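Local coordinates for protein cytochrome P450 (Novosphingobium aromaticivorans, PDB 3OFT) that is a cytochrome P450, CYP101C1, a haem-thiolate protein that holds protoporphyrin IX with its iron in a largely helical fold, at residues A[240-245]-A[273-278]; A[277-282]-A[306-311]; A[310-315]-A[335-340]. All coordinates share one frame; numbering follows the deposited sequence.

Contact 1 (A[240-245]-A[273-278])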
# COMPACT_ATOMS: atom_id res chain seq x y z
N ALA A 240 -1.15 -4.02 5.72
CA ALA A 240 -2.18 -4.04 6.72
C ALA A 240 -3.56 -3.75 6.09
O ALA A 240 -4.56 -4.41 6.43
CB ALA A 240 -1.84 -3.03 7.85
N ALA A 241 -3.62 -2.76 5.21
CA ALA A 241 -4.89 -2.34 4.62
C ALA A 241 -5.46 -3.45 3.74
O ALA A 241 -6.64 -3.77 3.83
CB ALA A 241 -4.73 -1.07 3.79
N MET A 242 -4.60 -4.04 2.92
CA MET A 242 -5.05 -5.07 1.98
C MET A 242 -5.52 -6.32 2.73
O MET A 242 -6.56 -6.90 2.37
CB MET A 242 -3.93 -5.42 0.98
CG MET A 242 -4.41 -6.43 -0.15
SD MET A 242 -5.88 -5.94 -1.10
CE MET A 242 -5.15 -4.61 -2.11
N ILE A 243 -4.76 -6.73 3.75
CA ILE A 243 -5.12 -7.93 4.53
C ILE A 243 -6.46 -7.69 5.21
O ILE A 243 -7.31 -8.59 5.23
CB ILE A 243 -4.01 -8.36 5.56
CG1 ILE A 243 -2.75 -8.90 4.85
CG2 ILE A 243 -4.50 -9.39 6.62
CD1 ILE A 243 -2.96 -9.98 3.85
N GLY A 244 -6.64 -6.49 5.77
CA GLY A 244 -7.95 -6.13 6.38
C GLY A 244 -9.11 -6.21 5.38
O GLY A 244 -10.19 -6.73 5.71
N MET A 245 -8.89 -5.71 4.15
CA MET A 245 -9.94 -5.70 3.14
C MET A 245 -10.28 -7.14 2.70
O MET A 245 -11.45 -7.48 2.46
CB MET A 245 -9.48 -4.92 1.91
CG MET A 245 -9.51 -3.40 2.06
SD MET A 245 -11.05 -2.74 2.73
CE MET A 245 -12.33 -3.66 1.96
N GLU A 273 -7.72 -11.29 -7.78
CA GLU A 273 -9.02 -10.67 -7.95
C GLU A 273 -9.36 -9.79 -6.74
O GLU A 273 -9.85 -8.68 -6.90
CB GLU A 273 -10.13 -11.73 -8.25
CG GLU A 273 -11.51 -11.16 -8.54
CD GLU A 273 -11.61 -10.29 -9.82
OE1 GLU A 273 -10.59 -9.98 -10.48
OE2 GLU A 273 -12.74 -9.89 -10.14
N LEU A 274 -9.07 -10.24 -5.52
CA LEU A 274 -9.34 -9.38 -4.34
C LEU A 274 -8.43 -8.13 -4.30
O LEU A 274 -8.88 -7.04 -3.91
CB LEU A 274 -9.15 -10.19 -3.05
CG LEU A 274 -10.21 -11.29 -2.95
CD1 LEU A 274 -9.98 -12.26 -1.79
CD2 LEU A 274 -11.61 -10.69 -2.90
N MET A 275 -7.19 -8.30 -4.73
CA MET A 275 -6.25 -7.15 -4.81
C MET A 275 -6.71 -6.12 -5.85
O MET A 275 -6.59 -4.92 -5.63
CB MET A 275 -4.80 -7.60 -5.03
CG MET A 275 -4.29 -8.42 -3.84
SD MET A 275 -2.67 -9.22 -4.01
CE MET A 275 -1.63 -7.78 -3.85
N ARG A 276 -7.30 -6.59 -6.94
CA ARG A 276 -7.86 -5.72 -7.96
C ARG A 276 -9.10 -5.04 -7.39
O ARG A 276 -9.35 -3.85 -7.66
CB ARG A 276 -8.27 -6.56 -9.21
CG ARG A 276 -8.79 -5.74 -10.35
CD ARG A 276 -9.76 -6.52 -11.26
NE ARG A 276 -10.94 -7.09 -10.54
CZ ARG A 276 -12.05 -6.42 -10.22
NH1 ARG A 276 -12.18 -5.11 -10.46
NH2 ARG A 276 -13.04 -7.07 -9.59
N ARG A 277 -9.89 -5.80 -6.62
CA ARG A 277 -11.23 -5.34 -6.18
C ARG A 277 -11.16 -4.27 -5.08
O ARG A 277 -12.06 -3.43 -4.98
CB ARG A 277 -12.04 -6.55 -5.64
CG ARG A 277 -13.42 -6.25 -4.99
CD ARG A 277 -14.41 -5.56 -5.96
NE ARG A 277 -15.67 -5.21 -5.25
CZ ARG A 277 -15.86 -4.12 -4.51
NH1 ARG A 277 -14.87 -3.26 -4.31
NH2 ARG A 277 -17.02 -3.93 -3.90
N TYR A 278 -10.14 -4.36 -4.22
CA TYR A 278 -10.06 -3.48 -3.01
C TYR A 278 -8.82 -2.60 -2.90
O TYR A 278 -8.15 -2.61 -1.85
CB TYR A 278 -10.25 -4.26 -1.69
CG TYR A 278 -11.55 -5.03 -1.67
CD1 TYR A 278 -12.77 -4.35 -1.56
CD2 TYR A 278 -11.57 -6.42 -1.79
CE1 TYR A 278 -14.01 -5.06 -1.55
CE2 TYR A 278 -12.80 -7.13 -1.78
CZ TYR A 278 -14.00 -6.44 -1.64
OH TYR A 278 -15.23 -7.11 -1.62
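Two methionines of helix 221-252 carry this contact, and neither makes a hydrogen bond across it. Met242 reaches over with its thioether: CG is anti to the backbone N (chi1 -174°) and the chain then bends at chi2 and chi3, which lays the tip against the last turn of helix 267-277. Its methyl CE rests 3.6 Å from the carbonyl O of Tyr278 and stays close to the O of Met275 as well. The SD of Met242 meets CG of Met275 at 4.0 Å, the two side chains crossing at about a right angle.

One turn on, Met245 approaches Tyr278 both with the root of its side chain, CB to CB of Tyr278 at 3.7 Å, and with its curled-back tip, CE to CD1 of Tyr278 at 3.6 Å. From the other side CG of Arg277 sits 3.3 Å above the ring plane, over its centre. The ring thus lies between the two side chains, Arg277 over its face and the Met245 methyl oblique to it, while its OH is hydrogen-bonded to His249.

Tyr278 is the first residue to leave helical geometry (phi/psi -122°/55°), and its CB points toward helix 221-252. Just before it in the chain, Arg276 grips Glu273 side-on, NE to OE1 and NH2 to OE2 of Glu273 both at 2.9 Å, the carboxylate being met from above its plane. This is the ExxR pair of cytochromes P450, and Arg328 adds a further salt bridge to Glu273.

Around the buried interface, which removes 268 Å² of surface, Val355 of helix 348-365 touches both Met242 and Met275, Cys387 of strand 386-394 lies against Met245, Phe27 of helix 26-31 meets the Tyr278 ring edge-to-face, and Met242 also touches the haem.

Contact 2 (A[277-282]-A[306-311]). With HX2 ((2R,5R)-hexane-2,5-diol), chain E.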
# COMPACT_ATOMS: atom_id res chain seq x y z
N ARG A 277 -9.89 -5.80 -6.62
CA ARG A 277 -11.23 -5.34 -6.18
C ARG A 277 -11.16 -4.27 -5.08
O ARG A 277 -12.06 -3.43 -4.98
CB ARG A 277 -12.04 -6.55 -5.64
CG ARG A 277 -13.42 -6.25 -4.99
CD ARG A 277 -14.41 -5.56 -5.96
NE ARG A 277 -15.67 -5.21 -5.25
CZ ARG A 277 -15.86 -4.12 -4.51
NH1 ARG A 277 -14.87 -3.26 -4.31
NH2 ARG A 277 -17.02 -3.93 -3.90
N TYR A 278 -10.14 -4.36 -4.22
CA TYR A 278 -10.06 -3.48 -3.01
C TYR A 278 -8.82 -2.60 -2.90
O TYR A 278 -8.15 -2.61 -1.85
CB TYR A 278 -10.25 -4.26 -1.69
CG TYR A 278 -11.55 -5.03 -1.67
CD1 TYR A 278 -12.77 -4.35 -1.56
CD2 TYR A 278 -11.57 -6.42 -1.79
CE1 TYR A 278 -14.01 -5.06 -1.55
CE2 TYR A 278 -12.80 -7.13 -1.78
CZ TYR A 278 -14.00 -6.44 -1.64
OH TYR A 278 -15.23 -7.11 -1.62
N PRO A 279 -8.54 -1.78 -3.94
CA PRO A 279 -7.36 -0.94 -3.88
C PRO A 279 -7.62 0.29 -3.01
O PRO A 279 -8.71 0.91 -3.10
CB PRO A 279 -7.15 -0.53 -5.35
CG PRO A 279 -8.61 -0.38 -5.87
CD PRO A 279 -9.23 -1.66 -5.25
N THR A 280 -6.63 0.69 -2.22
CA THR A 280 -6.86 1.85 -1.35
C THR A 280 -5.70 2.83 -1.36
O THR A 280 -5.65 3.72 -0.49
CB THR A 280 -7.16 1.42 0.10
OG1 THR A 280 -6.03 0.74 0.67
CG2 THR A 280 -8.47 0.54 0.19
N VAL A 281 -4.77 2.63 -2.31
CA VAL A 281 -3.59 3.49 -2.37
C VAL A 281 -3.82 4.68 -3.31
O VAL A 281 -4.33 4.50 -4.42
CB VAL A 281 -2.25 2.70 -2.63
CG1 VAL A 281 -1.09 3.70 -2.65
CG2 VAL A 281 -1.99 1.66 -1.48
N ALA A 282 -3.49 5.89 -2.85
CA ALA A 282 -3.48 7.08 -3.73
C ALA A 282 -2.12 7.74 -3.62
O ALA A 282 -1.47 7.64 -2.55
CB ALA A 282 -4.61 8.11 -3.34
N LEU A 306 -3.74 11.12 -7.33
CA LEU A 306 -4.13 9.99 -8.17
C LEU A 306 -4.61 8.82 -7.32
O LEU A 306 -3.79 8.11 -6.75
CB LEU A 306 -2.93 9.53 -9.01
CG LEU A 306 -2.21 10.58 -9.83
CD1 LEU A 306 -1.04 9.95 -10.55
CD2 LEU A 306 -3.17 11.24 -10.86
N PRO A 307 -5.94 8.58 -7.28
CA PRO A 307 -6.48 7.48 -6.53
C PRO A 307 -6.60 6.22 -7.37
O PRO A 307 -7.35 6.19 -8.34
CB PRO A 307 -7.84 7.98 -6.09
CG PRO A 307 -8.26 8.91 -7.20
CD PRO A 307 -6.99 9.50 -7.76
N SER A 308 -5.91 5.16 -6.98
CA SER A 308 -6.00 3.90 -7.75
C SER A 308 -7.42 3.34 -7.84
O SER A 308 -7.76 2.74 -8.86
CB SER A 308 -5.03 2.84 -7.22
OG SER A 308 -5.37 2.52 -5.88
N VAL A 309 -8.25 3.56 -6.81
CA VAL A 309 -9.63 3.07 -6.78
C VAL A 309 -10.43 3.58 -8.00
O VAL A 309 -11.27 2.86 -8.52
CB VAL A 309 -10.37 3.40 -5.44
CG1 VAL A 309 -10.56 4.91 -5.28
CG2 VAL A 309 -11.75 2.64 -5.32
N LEU A 310 -10.13 4.79 -8.50
CA LEU A 310 -10.90 5.36 -9.59
C LEU A 310 -10.42 4.89 -10.97
O LEU A 310 -11.01 5.21 -11.98
CB LEU A 310 -10.86 6.90 -9.44
CG LEU A 310 -12.06 7.56 -8.77
CD1 LEU A 310 -13.12 6.65 -8.01
CD2 LEU A 310 -11.87 8.94 -8.21
N HIS A 311 -9.33 4.12 -11.02
CA HIS A 311 -9.10 3.28 -12.22
C HIS A 311 -9.76 1.91 -12.06
O HIS A 311 -10.66 1.55 -12.87
CB HIS A 311 -7.59 3.11 -12.51
CG HIS A 311 -7.29 2.28 -13.72
ND1 HIS A 311 -7.87 2.49 -14.95
CD2 HIS A 311 -6.45 1.24 -13.89
CE1 HIS A 311 -7.41 1.60 -15.82
NE2 HIS A 311 -6.53 0.85 -15.20
C1 HX2 E . 2.70 8.47 0.18
O1 HX2 E . 0.61 8.64 -1.07
C2 HX2 E . 1.44 7.74 -0.31
O2 HX2 E . 3.48 3.24 -0.11
C3 HX2 E . 1.74 6.44 -1.07
C4 HX2 E . 2.61 5.47 -0.27
C5 HX2 E . 2.53 4.04 -0.82
C6 HX2 E . 2.88 4.01 -2.32
O HOH W 1 -3.95 0.59 -4.45
O HOH W 2 -7.29 4.84 -4.21
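Hydrogen bonds converge on one acceptor, the carbonyl O of Val281. The backbone N of Ser308 reaches it at 3.1 Å with an N-H...O angle of 157°, in the carbonyl plane. Ser308 OG donates to the same oxygen at 2.7 Å, on a lone pair; with chi1 at 62° the hydroxyl takes the crowded position between backbone N and carbonyl carbon, so it joins the amide there.

Two waters extend the network. Water 1 donates to Ser308 OG at 2.8 Å and accepts from Val281 N, while water 2 donates to Val281 O at 3.0 Å and accepts from Val309 N.

Next along the chain, Ala282 and Pro307 form an antiparallel, non-hydrogen-bonded pair with their CA atoms 4.1 Å apart. Beside it, CA of Ala282 makes a C-H...O contact of 3.2 Å with Leu306 O.

Apolar packing closes the other end, where CG of the Pro279 ring lies 3.7 Å from CA of Val309. Pro279 O, buried here, has no partner in the model.

In the HX2 pocket, O1 of the diol donates to Ala282 O at 2.7 Å, and CG1 of Val281 packs near its C6 end. The chemistry implies a buried antiparallel junction whose carbonyls do different work: Val281 O, with three donors, ties the residue before strand 282-287 to Ser308, just after strand 303-307, while Ala282 O receives the diol.

Contact 3 (A[310-315]-A[335-340]); sequences LHNLDP and HTTMGV. With HEM (protoporphyrin IX containing Fe), chain D.
A single carboxamide, that of Asn312, ties the end of helix 309-312 to the loop that runs down to the haem, and it uses both of its ends. On one side OD1 accepts the backbone N of Thr336 at 2.9 Å, in the carbonyl plane, on a lone pair and with an N-H...O angle of 154°. On the other side ND2 is hydrogen-bonded to the carbonyl of Arg276 and makes only a weak bond to OG1 of Thr337 at 3.0 Å, bent to 122°. Gripped at both ends, the amide has its rotation fixed, and the polar atoms of this buried side chain are satisfied.

His335 lies across it, ring and amide planes 77° apart. Its CG takes the crowded position between backbone N and carbonyl carbon, which sets ND1 facing the backbone N of Thr337, two residues on. ND1 accepts the N of Thr337 at 3.3 Å, almost in the ring plane, so that ND1 is probably unprotonated. The successive amides of Thr336 and Thr337 are thus each hydrogen-bonded to a side chain just as the chain enters a type I turn, closed by Gly339 N to Thr336 O at 3.0 Å. OG1 of Thr336 turns to Arg58, and that of Thr337 to the carbonyl of Met275.

At the end of the turn the backbone meets a porphyrin methyl, with Gly339 N 3.4 Å from HEM CMA. The bent side chain of Met338 slides under the macrocycle, CE 3.6 Å from HEM NB, on the side of the iron opposite water 3. Met338 is also joined through its backbone to Cys345. The arrangement is the beginning of the cysteine-ligand loop of cytochromes P450, which leads here into helix 348-365 and in this family supplies the thiolate to the iron.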
# COMPACT_ATOMS: atom_id res chain seq x y z
N LEU A 310 -10.13 4.79 -8.50
CA LEU A 310 -10.90 5.36 -9.59
C LEU A 310 -10.42 4.89 -10.97
O LEU A 310 -11.01 5.21 -11.98
CB LEU A 310 -10.86 6.90 -9.44
CG LEU A 310 -12.06 7.56 -8.77
CD1 LEU A 310 -13.12 6.65 -8.01
CD2 LEU A 310 -11.87 8.94 -8.21
N HIS A 311 -9.33 4.12 -11.02
CA HIS A 311 -9.10 3.28 -12.22
C HIS A 311 -9.76 1.91 -12.06
O HIS A 311 -10.66 1.55 -12.87
CB HIS A 311 -7.59 3.11 -12.51
CG HIS A 311 -7.29 2.28 -13.72
ND1 HIS A 311 -7.87 2.49 -14.95
CD2 HIS A 311 -6.45 1.24 -13.89
CE1 HIS A 311 -7.41 1.60 -15.82
NE2 HIS A 311 -6.53 0.85 -15.20
N ASN A 312 -9.33 1.14 -11.05
CA ASN A 312 -9.85 -0.23 -10.87
C ASN A 312 -11.35 -0.35 -10.81
O ASN A 312 -11.90 -1.30 -11.36
CB ASN A 312 -9.31 -0.88 -9.62
CG ASN A 312 -7.82 -1.14 -9.70
OD1 ASN A 312 -7.08 -0.43 -10.41
ND2 ASN A 312 -7.37 -2.15 -8.98
N LEU A 313 -12.02 0.56 -10.12
CA LEU A 313 -13.45 0.40 -9.91
C LEU A 313 -14.33 1.30 -10.79
O LEU A 313 -15.52 1.48 -10.49
CB LEU A 313 -13.78 0.59 -8.42
CG LEU A 313 -13.08 -0.40 -7.46
CD1 LEU A 313 -13.66 -0.22 -6.08
CD2 LEU A 313 -13.23 -1.91 -7.91
N ASP A 314 -13.75 1.90 -11.83
CA ASP A 314 -14.47 2.81 -12.73
C ASP A 314 -15.07 1.86 -13.79
O ASP A 314 -14.30 1.22 -14.53
CB ASP A 314 -13.51 3.79 -13.41
CG ASP A 314 -14.21 4.74 -14.43
OD1 ASP A 314 -15.40 4.50 -14.75
OD2 ASP A 314 -13.57 5.74 -14.87
N PRO A 315 -16.41 1.75 -13.83
CA PRO A 315 -17.08 0.88 -14.82
C PRO A 315 -16.76 1.25 -16.27
O PRO A 315 -16.89 0.42 -17.17
CB PRO A 315 -18.58 1.03 -14.52
CG PRO A 315 -18.73 2.12 -13.54
CD PRO A 315 -17.37 2.55 -13.02
N HIS A 335 -4.13 -3.44 -14.03
CA HIS A 335 -4.86 -2.50 -13.17
C HIS A 335 -3.84 -1.73 -12.31
O HIS A 335 -2.62 -1.84 -12.53
CB HIS A 335 -5.96 -3.21 -12.34
CG HIS A 335 -5.44 -4.26 -11.40
ND1 HIS A 335 -4.83 -3.96 -10.20
CD2 HIS A 335 -5.49 -5.61 -11.47
CE1 HIS A 335 -4.48 -5.09 -9.59
NE2 HIS A 335 -4.90 -6.10 -10.32
N THR A 336 -4.35 -0.94 -11.38
CA THR A 336 -3.53 0.11 -10.78
C THR A 336 -3.32 -0.07 -9.28
O THR A 336 -2.82 0.83 -8.61
CB THR A 336 -4.08 1.50 -11.22
OG1 THR A 336 -4.06 1.56 -12.66
CG2 THR A 336 -3.22 2.65 -10.72
N THR A 337 -3.65 -1.26 -8.73
CA THR A 337 -3.47 -1.46 -7.27
C THR A 337 -2.01 -1.17 -6.86
O THR A 337 -1.77 -0.54 -5.81
CB THR A 337 -3.88 -2.88 -6.80
OG1 THR A 337 -5.26 -3.05 -7.09
CG2 THR A 337 -3.64 -3.03 -5.27
N MET A 338 -1.06 -1.58 -7.70
CA MET A 338 0.34 -1.45 -7.40
C MET A 338 0.98 -0.26 -8.16
O MET A 338 2.19 -0.11 -8.15
CB MET A 338 1.05 -2.76 -7.77
CG MET A 338 0.38 -4.01 -7.18
SD MET A 338 0.28 -3.97 -5.40
CE MET A 338 1.95 -3.82 -5.04
N GLY A 339 0.15 0.58 -8.76
CA GLY A 339 0.63 1.73 -9.52
C GLY A 339 0.83 1.40 -10.98
O GLY A 339 0.28 0.41 -11.50
N VAL A 340 1.57 2.26 -11.65
CA VAL A 340 1.78 2.09 -13.11
C VAL A 340 3.11 2.67 -13.58
O VAL A 340 3.59 3.69 -13.07
CB VAL A 340 0.56 2.57 -13.97
CG1 VAL A 340 -0.38 3.44 -13.22
CG2 VAL A 340 0.87 3.03 -15.43
CHA HEM D . 5.59 1.60 -4.76
CHB HEM D . 1.23 -0.15 -3.47
CHC HEM D . 3.40 -3.52 -0.79
CHD HEM D . 7.57 -1.16 -1.22
C1A HEM D . 4.23 1.36 -4.68
C2A HEM D . 3.23 2.05 -5.47
C3A HEM D . 2.03 1.59 -5.14
C4A HEM D . 2.21 0.59 -4.08
CMA HEM D . 0.70 2.11 -5.73
CAA HEM D . 3.52 3.12 -6.56
CBA HEM D . 3.72 4.45 -5.87
CGA HEM D . 3.90 5.59 -6.86
O1A HEM D . 4.21 6.73 -6.39
O2A HEM D . 3.76 5.43 -8.11
C1B HEM D . 1.42 -1.24 -2.63
C2B HEM D . 0.40 -2.11 -2.13
C3B HEM D . 1.02 -3.05 -1.38
C4B HEM D . 2.45 -2.77 -1.41
CMB HEM D . -1.10 -1.95 -2.43
CAB HEM D . 0.49 -4.22 -0.56
CBB HEM D . -0.83 -4.49 -0.42
C1C HEM D . 4.73 -3.23 -0.64
C2C HEM D . 5.73 -4.03 0.06
C3C HEM D . 6.89 -3.32 -0.05
C4C HEM D . 6.67 -2.16 -0.88
CMC HEM D . 5.44 -5.37 0.81
CAC HEM D . 8.32 -3.65 0.46
CBC HEM D . 8.54 -4.34 1.57
C1D HEM D . 7.44 -0.25 -2.21
C2D HEM D . 8.52 0.61 -2.68
C3D HEM D . 7.90 1.43 -3.80
C4D HEM D . 6.52 1.04 -3.89
CMD HEM D . 10.00 0.63 -2.17
CAD HEM D . 8.68 2.49 -4.63
CBD HEM D . 8.99 1.82 -5.98
CGD HEM D . 9.58 2.92 -6.87
O1D HEM D . 9.44 4.13 -6.58
O2D HEM D . 10.16 2.62 -7.91
NA HEM D . 3.57 0.45 -3.85
NB HEM D . 2.65 -1.71 -2.21
NC HEM D . 5.35 -2.14 -1.23
ND HEM D . 6.28 0.05 -2.93
FE HEM D . 4.47 -0.89 -2.61
O HOH W 3 4.21 0.64 -0.79

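Contacts 2 and 3 have centres about 5 Å apart and share Leu310 and His311; contact 1 lies about 11 and 13 Å from their centres and shares Arg277 and Tyr278 with contact 2. Two main-chain oxygens join contact 1 to contact 3: Met275 O is 2.7 Å from Thr337 OG1, and Arg276 O is 2.9 Å from Asn312 ND2. Pro279 of contact 2 packs at the same point, its CB 3.6 Å from Thr337 OG1. All three contribute to the haem pocket, through Met242, Val281 and residues 337-339. The diol pocket draws on contact 2, whereas the Thr337 side chain remains about 10 Å from HX2.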